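Local coordinates for CDA peptide synthetase I (Streptomyces coelicolor, PDB 5DU9), which is a nonribosomal peptide synthetase, of which the modelled part is a condensation domain, at residues A[13-19]-A[307-311]; A[29-33]-A[237-241]; A[62-67]-A[158-162]; A[161-165]-A[294-298]. The protein carries 1 engineered substitution. One frame throughout, in Å; residues are numbered along the deposited sequence.

Interaction 1: A[13-19]-A[307-311]; sequences TSAQHCV and GMVSN. Engineered in segment 13-19: Cys-18 (natural residue Glu). With UM2 ((2S)-2-amino-N-butyl-propanamide), chain E.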
# COMPACT_ATOMS: atom_id res chain seq x y z
N THR A 13 2.74 7.83 -15.32
CA THR A 13 2.29 6.45 -15.37
C THR A 13 0.77 6.45 -15.32
O THR A 13 0.16 7.46 -14.98
CB THR A 13 2.81 5.62 -14.20
OG1 THR A 13 2.23 6.11 -12.99
CG2 THR A 13 4.34 5.70 -14.11
N SER A 14 0.16 5.31 -15.62
CA SER A 14 -1.29 5.19 -15.54
C SER A 14 -1.78 5.49 -14.13
O SER A 14 -2.77 6.20 -13.94
CB SER A 14 -1.74 3.79 -15.96
OG SER A 14 -1.57 3.61 -17.36
N ALA A 15 -1.10 4.93 -13.14
CA ALA A 15 -1.47 5.14 -11.75
C ALA A 15 -1.35 6.61 -11.37
O ALA A 15 -2.18 7.14 -10.63
CB ALA A 15 -0.60 4.30 -10.83
N GLN A 16 -0.33 7.28 -11.88
CA GLN A 16 -0.16 8.70 -11.59
C GLN A 16 -1.27 9.53 -12.25
O GLN A 16 -1.78 10.47 -11.64
CB GLN A 16 1.21 9.17 -12.05
CG GLN A 16 2.33 8.68 -11.15
CD GLN A 16 3.70 9.10 -11.62
OE1 GLN A 16 4.03 9.00 -12.80
NE2 GLN A 16 4.52 9.58 -10.70
N HIS A 17 -1.64 9.18 -13.48
CA HIS A 17 -2.77 9.82 -14.16
C HIS A 17 -4.04 9.67 -13.33
O HIS A 17 -4.84 10.60 -13.22
CB HIS A 17 -2.99 9.23 -15.55
CG HIS A 17 -2.14 9.85 -16.62
ND1 HIS A 17 -2.34 11.13 -17.07
CD2 HIS A 17 -1.12 9.34 -17.35
CE1 HIS A 17 -1.46 11.41 -18.02
NE2 HIS A 17 -0.71 10.34 -18.21
N CYS A 18 -4.22 8.49 -12.75
CA CYS A 18 -5.40 8.19 -11.93
C CYS A 18 -5.46 9.10 -10.69
O CYS A 18 -6.50 9.69 -10.38
CB CYS A 18 -5.38 6.72 -11.51
SG CYS A 18 -6.73 6.22 -10.40
N VAL A 19 -4.33 9.20 -9.99
CA VAL A 19 -4.26 10.05 -8.81
C VAL A 19 -4.45 11.51 -9.20
O VAL A 19 -5.15 12.25 -8.51
CB VAL A 19 -2.92 9.86 -8.07
CG1 VAL A 19 -2.77 10.87 -6.94
CG2 VAL A 19 -2.83 8.45 -7.52
N GLY A 307 8.34 5.21 -7.51
CA GLY A 307 7.29 5.91 -8.21
C GLY A 307 5.93 5.43 -7.75
O GLY A 307 5.78 4.91 -6.65
N MET A 308 4.94 5.65 -8.60
CA MET A 308 3.57 5.24 -8.35
C MET A 308 3.04 4.56 -9.60
O MET A 308 2.76 5.23 -10.60
CB MET A 308 2.71 6.46 -7.97
CG MET A 308 1.21 6.25 -8.06
SD MET A 308 0.65 4.76 -7.22
CE MET A 308 -1.10 5.12 -7.03
N VAL A 309 2.93 3.23 -9.56
CA VAL A 309 2.45 2.47 -10.72
C VAL A 309 1.46 1.38 -10.34
O VAL A 309 0.97 0.67 -11.20
CB VAL A 309 3.62 1.79 -11.48
CG1 VAL A 309 4.35 2.81 -12.33
CG2 VAL A 309 4.57 1.10 -10.53
N SER A 310 1.15 1.27 -9.05
CA SER A 310 0.30 0.19 -8.57
C SER A 310 -1.09 0.19 -9.21
O SER A 310 -1.61 1.24 -9.63
CB SER A 310 0.17 0.25 -7.05
OG SER A 310 -0.33 1.50 -6.64
N ASN A 311 -1.66 -1.00 -9.29
CA ASN A 311 -2.96 -1.24 -9.89
C ASN A 311 -3.83 -1.96 -8.88
O ASN A 311 -3.32 -2.60 -7.97
CB ASN A 311 -2.79 -2.07 -11.17
CG ASN A 311 -4.03 -2.11 -12.03
OD1 ASN A 311 -4.88 -1.21 -12.00
ND2 ASN A 311 -4.14 -3.15 -12.84
CCH UM2 E . -6.26 4.75 -9.47
CCI UM2 E . -4.96 4.94 -8.72
CCJ UM2 E . -5.16 5.57 -7.34
CCK UM2 E . -5.59 4.56 -6.27
NCL UM2 E . -4.48 3.83 -5.67
CCM UM2 E . -4.42 3.58 -4.36
OCN UM2 E . -4.96 4.29 -3.52
CCO UM2 E . -3.68 2.35 -3.93
CCP UM2 E . -4.63 1.16 -3.93
NCQ UM2 E . -3.15 2.53 -2.56
O HOH W 1 0.75 2.69 -13.56
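Thr-13 reaches Met-308 with its hydroxyl: OG1 donates to the carbonyl O of Met-308 at 2.6 Å, coming in nearly along the C=O axis. The same residue is the N-cap of helix 14-24 and builds a capping box with Gln-16. OG1 accepts the backbone N-H of Gln-16 (N to OG1 3.0 Å), and Gln-16 OE1 takes the N-H of Thr-13 on an in-plane lone pair, almost straight at 174°. One oxygen thus closes the helix end and ties it to the loop. With OG1 held between backbone N and carbonyl carbon (chi1 66°), CG2 is turned beside N and pressed on Val-309 CG1 at 3.4 Å, inside normal van der Waals distance. The other end of the Gln-16 amide, NE2, donates to Ile-159 O, which fixes the amide's orientation; the Gln-16 and Met-308 side chains run past each other in opposite directions, CG beside CB. Met-308 bends at chi2 (50°), laying CG and SD over the Ala-15 methyl and taking CE to Val-19 CG2 at 3.8 Å. This is a wall of the ligand pocket: CE also sits 3.9 Å from NCL of UM2, whose CCH is covalently bound to SG of the engineered Cys-18. Beyond the Ala-15 methyl, a water accepts from Ala-15 N (2.9 Å) and donates to Val-309 O (3.1 Å).

Interaction 2: A[29-33]-A[237-241]; sequences GAHYR and RALAP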
# COMPACT_ATOMS: atom_id res chain seq x y z
N GLY A 29 -7.69 19.14 -1.17
CA GLY A 29 -7.83 18.04 -0.23
C GLY A 29 -6.53 17.30 0.00
O GLY A 29 -5.57 17.43 -0.77
N ALA A 30 -6.50 16.51 1.08
CA ALA A 30 -5.31 15.73 1.44
C ALA A 30 -5.61 14.24 1.41
O ALA A 30 -4.90 13.43 2.01
CB ALA A 30 -4.82 16.14 2.82
N HIS A 31 -6.66 13.87 0.68
CA HIS A 31 -7.14 12.49 0.71
C HIS A 31 -6.19 11.50 0.06
O HIS A 31 -6.30 10.30 0.31
CB HIS A 31 -8.51 12.40 0.05
CG HIS A 31 -9.59 13.10 0.81
ND1 HIS A 31 -9.88 12.81 2.13
CD2 HIS A 31 -10.45 14.09 0.45
CE1 HIS A 31 -10.86 13.58 2.54
NE2 HIS A 31 -11.23 14.37 1.54
N TYR A 32 -5.25 11.99 -0.75
CA TYR A 32 -4.25 11.11 -1.36
C TYR A 32 -2.89 11.26 -0.68
O TYR A 32 -1.86 10.86 -1.23
CB TYR A 32 -4.18 11.37 -2.87
CG TYR A 32 -5.33 10.70 -3.58
CD1 TYR A 32 -6.57 11.34 -3.70
CD2 TYR A 32 -5.21 9.42 -4.09
CE1 TYR A 32 -7.63 10.72 -4.33
CE2 TYR A 32 -6.27 8.79 -4.72
CZ TYR A 32 -7.48 9.44 -4.84
OH TYR A 32 -8.53 8.81 -5.46
N ARG A 33 -2.89 11.81 0.54
CA ARG A 33 -1.72 11.70 1.42
C ARG A 33 -1.67 10.31 2.02
O ARG A 33 -2.64 9.85 2.63
CB ARG A 33 -1.76 12.73 2.55
CG ARG A 33 -1.63 14.20 2.15
CD ARG A 33 -0.24 14.56 1.67
NE ARG A 33 0.84 14.07 2.53
CZ ARG A 33 1.48 14.78 3.46
NH1 ARG A 33 1.18 16.05 3.69
NH2 ARG A 33 2.45 14.21 4.16
N ARG A 237 -17.77 8.81 -1.73
CA ARG A 237 -16.55 9.11 -2.47
C ARG A 237 -15.32 8.67 -1.67
O ARG A 237 -15.41 8.41 -0.47
CB ARG A 237 -16.47 10.60 -2.79
CG ARG A 237 -16.51 11.51 -1.58
CD ARG A 237 -16.51 12.97 -1.99
NE ARG A 237 -17.68 13.32 -2.80
CZ ARG A 237 -18.84 13.74 -2.32
NH1 ARG A 237 -19.02 13.88 -1.01
NH2 ARG A 237 -19.84 14.02 -3.15
N ALA A 238 -14.18 8.58 -2.35
CA ALA A 238 -12.94 8.10 -1.72
C ALA A 238 -12.37 9.15 -0.77
O ALA A 238 -12.11 10.28 -1.16
CB ALA A 238 -11.92 7.73 -2.78
N LEU A 239 -12.17 8.74 0.48
CA LEU A 239 -11.72 9.64 1.53
C LEU A 239 -10.56 9.03 2.29
O LEU A 239 -10.43 7.82 2.37
CB LEU A 239 -12.86 9.93 2.51
CG LEU A 239 -14.12 10.61 1.96
CD1 LEU A 239 -15.21 10.64 3.02
CD2 LEU A 239 -13.81 12.01 1.46
N ALA A 240 -9.72 9.88 2.88
CA ALA A 240 -8.65 9.40 3.74
C ALA A 240 -9.28 8.59 4.86
O ALA A 240 -10.27 9.01 5.45
CB ALA A 240 -7.84 10.56 4.31
N PRO A 241 -8.73 7.40 5.14
CA PRO A 241 -9.38 6.50 6.10
C PRO A 241 -9.12 6.84 7.56
O PRO A 241 -8.10 7.45 7.91
CB PRO A 241 -8.77 5.14 5.77
CG PRO A 241 -7.41 5.47 5.25
CD PRO A 241 -7.59 6.74 4.48
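His-31 ND1 accepts the backbone N-H of Ala-240 at 3.0 Å. The histidine is carried there by a type I beta turn from Ala-30 to Arg-33, which closes where the carbonyl O of Ala-30 accepts from Arg-33 N at 3.0 Å. His-31 does most of the work. With CG beside the backbone N (chi1 -68°), its ring is directed at the backbone of Leu-239 and Ala-240. The bond to Ala-240 N is straight (171°), yet the donor lies 34° out of the ring plane. Because ND1 is the acceptor, a neutral His-31 would probably carry its proton on NE2. The Ala-240 methyl lies in plane at the ring edge, CB to ND1 3.7 Å. Leu-239 runs alongside, pointing the same way, and sets CD2 over one face in a CH-pi contact 3.8 Å from the ring centroid, displaced toward NE2 and CE1. This partly exposed meeting joins the two halves of the condensation-domain fold: the turn feeds strand 33-40 of the six-stranded sheet, while 237-241 leads into strand 242-248 of the four-stranded one. Next along, the Tyr-32 ring reaches the other loop only loosely, with OH 4.5 Å from Ala-238 CB; the ring also packs on Ala-22 and Gln-23 of helix 14-24, and the nearest atoms of the Tyr-32 side chain and the bound UM2 are about 4 Å apart.

Interaction 3: A[62-67]-A[158-162]; sequences TLCSRF and HIVID. With UM2 ((2S)-2-amino-N-butyl-propanamide), chain E.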
# COMPACT_ATOMS: atom_id res chain seq x y z
N THR A 62 11.50 10.49 -8.38
CA THR A 62 10.10 10.74 -8.07
C THR A 62 9.96 11.67 -6.86
O THR A 62 9.01 12.44 -6.77
CB THR A 62 9.33 9.43 -7.82
OG1 THR A 62 7.92 9.70 -7.84
CG2 THR A 62 9.71 8.79 -6.49
N LEU A 63 10.92 11.60 -5.94
CA LEU A 63 10.88 12.46 -4.76
C LEU A 63 11.42 13.86 -5.05
O LEU A 63 11.44 14.71 -4.16
CB LEU A 63 11.68 11.83 -3.61
CG LEU A 63 11.06 10.58 -2.98
CD1 LEU A 63 12.02 9.99 -1.95
CD2 LEU A 63 9.72 10.89 -2.33
N CYS A 64 11.87 14.08 -6.29
CA CYS A 64 12.34 15.39 -6.73
C CYS A 64 11.44 15.97 -7.80
O CYS A 64 11.83 16.88 -8.53
CB CYS A 64 13.77 15.31 -7.28
SG CYS A 64 15.01 14.85 -6.09
N SER A 65 10.23 15.42 -7.91
CA SER A 65 9.36 15.75 -9.02
C SER A 65 8.18 16.62 -8.60
O SER A 65 7.75 16.60 -7.45
CB SER A 65 8.84 14.47 -9.68
OG SER A 65 9.88 13.78 -10.34
N ARG A 66 7.69 17.40 -9.56
CA ARG A 66 6.43 18.11 -9.41
C ARG A 66 5.58 17.84 -10.64
O ARG A 66 6.06 17.25 -11.61
CB ARG A 66 6.66 19.61 -9.23
CG ARG A 66 7.33 20.29 -10.42
CD ARG A 66 7.66 21.71 -10.04
NE ARG A 66 8.05 22.54 -11.17
CZ ARG A 66 7.75 23.83 -11.29
NH1 ARG A 66 7.04 24.45 -10.36
NH2 ARG A 66 8.16 24.50 -12.36
N PHE A 67 4.33 18.27 -10.59
CA PHE A 67 3.39 18.00 -11.67
C PHE A 67 2.72 19.29 -12.13
O PHE A 67 2.18 20.05 -11.33
CB PHE A 67 2.35 16.97 -11.21
CG PHE A 67 2.97 15.66 -10.85
CD1 PHE A 67 3.57 15.48 -9.61
CD2 PHE A 67 2.99 14.61 -11.75
CE1 PHE A 67 4.16 14.28 -9.28
CE2 PHE A 67 3.58 13.41 -11.43
CZ PHE A 67 4.16 13.24 -10.19
N HIS A 158 0.45 10.25 -2.71
CA HIS A 158 0.38 8.96 -3.40
C HIS A 158 0.87 9.05 -4.85
O HIS A 158 1.29 8.05 -5.43
CB HIS A 158 -1.05 8.41 -3.34
CG HIS A 158 -1.12 6.92 -3.39
ND1 HIS A 158 -0.10 6.14 -3.89
CD2 HIS A 158 -2.07 6.05 -2.97
CE1 HIS A 158 -0.43 4.86 -3.80
NE2 HIS A 158 -1.63 4.79 -3.24
N ILE A 159 0.83 10.25 -5.44
CA ILE A 159 1.21 10.38 -6.84
C ILE A 159 2.71 10.14 -7.07
O ILE A 159 3.10 9.87 -8.20
CB ILE A 159 0.82 11.77 -7.42
CG1 ILE A 159 0.72 11.70 -8.94
CG2 ILE A 159 1.80 12.86 -6.98
CD1 ILE A 159 0.04 12.90 -9.58
N VAL A 160 3.54 10.22 -6.03
CA VAL A 160 4.98 10.02 -6.21
C VAL A 160 5.51 8.70 -5.63
O VAL A 160 6.57 8.23 -6.04
CB VAL A 160 5.82 11.18 -5.60
CG1 VAL A 160 5.61 12.47 -6.39
CG2 VAL A 160 5.50 11.40 -4.13
N ILE A 161 4.78 8.10 -4.70
CA ILE A 161 5.27 6.91 -3.98
C ILE A 161 4.16 5.91 -3.69
O ILE A 161 3.14 6.26 -3.09
CB ILE A 161 5.95 7.32 -2.64
CG1 ILE A 161 7.28 8.04 -2.89
CG2 ILE A 161 6.17 6.10 -1.72
CD1 ILE A 161 8.39 7.16 -3.46
N ASP A 162 4.37 4.67 -4.14
CA ASP A 162 3.49 3.56 -3.79
C ASP A 162 4.15 2.66 -2.74
O ASP A 162 5.25 2.93 -2.27
CB ASP A 162 3.11 2.75 -5.04
CG ASP A 162 4.32 2.29 -5.86
OD1 ASP A 162 5.41 2.09 -5.28
OD2 ASP A 162 4.16 2.11 -7.08
CCH UM2 E . -6.26 4.75 -9.47
CCI UM2 E . -4.96 4.94 -8.72
CCJ UM2 E . -5.16 5.57 -7.34
CCK UM2 E . -5.59 4.56 -6.27
NCL UM2 E . -4.48 3.83 -5.67
CCM UM2 E . -4.42 3.58 -4.36
OCN UM2 E . -4.96 4.29 -3.52
CCO UM2 E . -3.68 2.35 -3.93
CCP UM2 E . -4.63 1.16 -3.93
NCQ UM2 E . -3.15 2.53 -2.56
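The HHxxxDG signature of condensation domains, running here from His-157 to Gly-163, packs its three variable residues, Ile-159, Val-160 and Ile-161, against Thr-62, Leu-63 and Phe-67. The polar link is Thr-62 OG1, which donates to Val-160 O at 2.7 Å, lying in the carbonyl plane on a lone pair with a C=O...O angle of 117°. With chi1 at -166°, OG1 points opposite the backbone N and beside the carbonyl carbon, which brings it to Val-160 O. The Thr-62 side chain crosses that of Ile-161 at about a right angle, CG2 touching CD1 at 3.7 Å. Leu-63 CD2 covers Ile-161 CG1 (3.8 Å). Phe-67, on strand 65-69, is gripped two ways: Ile-159 comes from the opposite direction and seats CD1 over the ring centre in a CH-pi contact, 4.0 Å from the centroid and 8° off its normal, while Val-160 CG1 lies in plane at the edge, 3.7 Å from CE1. The apolar residues of the signature thus face 62-67, while the His-158 ring is turned to the ligand pocket. There the amine NCQ of UM2 donates to His-158 NE2 at 2.8 Å, in the plane of the imidazole. On the ring's other nitrogen, ND1 makes a weak bond to Ile-161 O.

Interaction 4: A[161-165]-A[294-298]; sequences IDGTS and VTGRY
Asp-162 and Arg-297 form a buried salt bridge at the start of helix 163-182, where Asp-162, the aspartate of the HHxxxDG motif, is the N-cap. The tight part gathers round one nitrogen: NH2 of Arg-297 donates to OD1 (3.1 Å) and OD2 (3.0 Å) of Asp-162, on the syn lone pair of each, with the carboxylate and guanidinium planes 78° apart. OD1 also accepts the capping N-H of Ser-165, met almost head-on at 3.0 Å from N, while OD2 accepts the backbone N-H of Val-309, from the neighbouring loop. Donors on both oxygens fix the carboxylate's rotation. The arginine arrives extended from CG to NE, sliding past Thr-164, whose CG2 covers one guanidinium face at 3.6 Å from NE; its NH1 is taken up by Ala-302 O and Thr-305 O. Toward exposed Thr-295 the contact loosens. The two threonine side chains cross at about a right angle, with Thr-295 CG2 3.5 Å from Thr-164 OG1, while Thr-295 OG1 accepts from Arg-297 N in an ST turn. Between the two sides sits a water that accepts from Arg-297 NE at 2.9 Å, donates to Thr-295 O at 2.7 Å and reaches Asp-162 OD2 by a weak bond.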
# COMPACT_ATOMS: atom_id res chain seq x y z
N ILE A 161 4.78 8.10 -4.70
CA ILE A 161 5.27 6.91 -3.98
C ILE A 161 4.16 5.91 -3.69
O ILE A 161 3.14 6.26 -3.09
CB ILE A 161 5.95 7.32 -2.64
CG1 ILE A 161 7.28 8.04 -2.89
CG2 ILE A 161 6.17 6.10 -1.72
CD1 ILE A 161 8.39 7.16 -3.46
N ASP A 162 4.37 4.67 -4.14
CA ASP A 162 3.49 3.56 -3.79
C ASP A 162 4.15 2.66 -2.74
O ASP A 162 5.25 2.93 -2.27
CB ASP A 162 3.11 2.75 -5.04
CG ASP A 162 4.32 2.29 -5.86
OD1 ASP A 162 5.41 2.09 -5.28
OD2 ASP A 162 4.16 2.11 -7.08
N GLY A 163 3.46 1.59 -2.36
CA GLY A 163 3.94 0.72 -1.30
C GLY A 163 5.30 0.12 -1.58
O GLY A 163 6.17 0.11 -0.71
N THR A 164 5.48 -0.38 -2.80
CA THR A 164 6.75 -0.95 -3.22
C THR A 164 7.87 0.07 -3.06
O THR A 164 8.98 -0.26 -2.63
CB THR A 164 6.68 -1.42 -4.69
OG1 THR A 164 5.73 -2.49 -4.80
CG2 THR A 164 8.04 -1.91 -5.19
N SER A 165 7.58 1.32 -3.41
CA SER A 165 8.60 2.36 -3.43
C SER A 165 8.97 2.83 -2.03
O SER A 165 10.07 3.32 -1.82
CB SER A 165 8.13 3.54 -4.27
OG SER A 165 7.93 3.13 -5.61
N VAL A 294 -1.92 -5.01 -7.18
CA VAL A 294 -0.73 -5.58 -7.77
C VAL A 294 0.24 -4.43 -8.04
O VAL A 294 -0.18 -3.28 -8.11
CB VAL A 294 -1.04 -6.37 -9.07
CG1 VAL A 294 -1.96 -7.54 -8.76
CG2 VAL A 294 -1.66 -5.46 -10.12
N THR A 295 1.53 -4.72 -8.15
CA THR A 295 2.51 -3.64 -8.19
C THR A 295 2.49 -2.85 -9.49
O THR A 295 2.89 -1.69 -9.52
CB THR A 295 3.94 -4.15 -7.97
OG1 THR A 295 4.32 -4.99 -9.07
CG2 THR A 295 4.04 -4.92 -6.67
N GLY A 296 2.05 -3.49 -10.57
CA GLY A 296 2.09 -2.85 -11.88
C GLY A 296 3.50 -2.71 -12.42
O GLY A 296 3.74 -1.94 -13.36
N ARG A 297 4.43 -3.46 -11.84
CA ARG A 297 5.83 -3.42 -12.26
C ARG A 297 6.19 -4.64 -13.09
O ARG A 297 6.15 -5.77 -12.60
CB ARG A 297 6.74 -3.31 -11.03
CG ARG A 297 6.55 -1.99 -10.32
CD ARG A 297 7.11 -1.96 -8.90
NE ARG A 297 6.75 -0.69 -8.30
CZ ARG A 297 7.45 0.44 -8.44
NH1 ARG A 297 8.58 0.44 -9.13
NH2 ARG A 297 7.02 1.56 -7.88
N TYR A 298 6.54 -4.39 -14.35
CA TYR A 298 6.86 -5.45 -15.29
C TYR A 298 8.27 -5.27 -15.84
O TYR A 298 8.56 -4.30 -16.53
CB TYR A 298 5.82 -5.46 -16.41
CG TYR A 298 4.43 -5.56 -15.85
CD1 TYR A 298 3.93 -6.77 -15.39
CD2 TYR A 298 3.63 -4.43 -15.71
CE1 TYR A 298 2.67 -6.86 -14.84
CE2 TYR A 298 2.37 -4.52 -15.16
CZ TYR A 298 1.90 -5.73 -14.73
OH TYR A 298 0.64 -5.82 -14.17
O HOH W 2 4.04 -0.65 -7.32

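How the interactions relate
Interactions 1, 3 and 4 surround the HHxxxDG loop, and interactions 1 and 3 both touch UM2. Interactions 3 and 4 share Ile-161 and Asp-162: 62-67 packs on 159-161, while 294-298 meets Asp-162 at the end of the segment. Segment 307-311 joins interaction 1 to both: Gly-307 O accepts from Asp-162 N at 2.9 Å, and Gly-307 N bonds to Ser-165 OG at 2.8 Å. Interaction 2 lies farther off, its centre about 16 Å from that of interaction 1, but Tyr-32 O bonds to His-158 N at 2.8 Å and Tyr-32 CD2 packs on Val-19 CG1 at 4.0 Å. Interactions 2 and 4 do not touch, with nearest atoms about 7 Å apart.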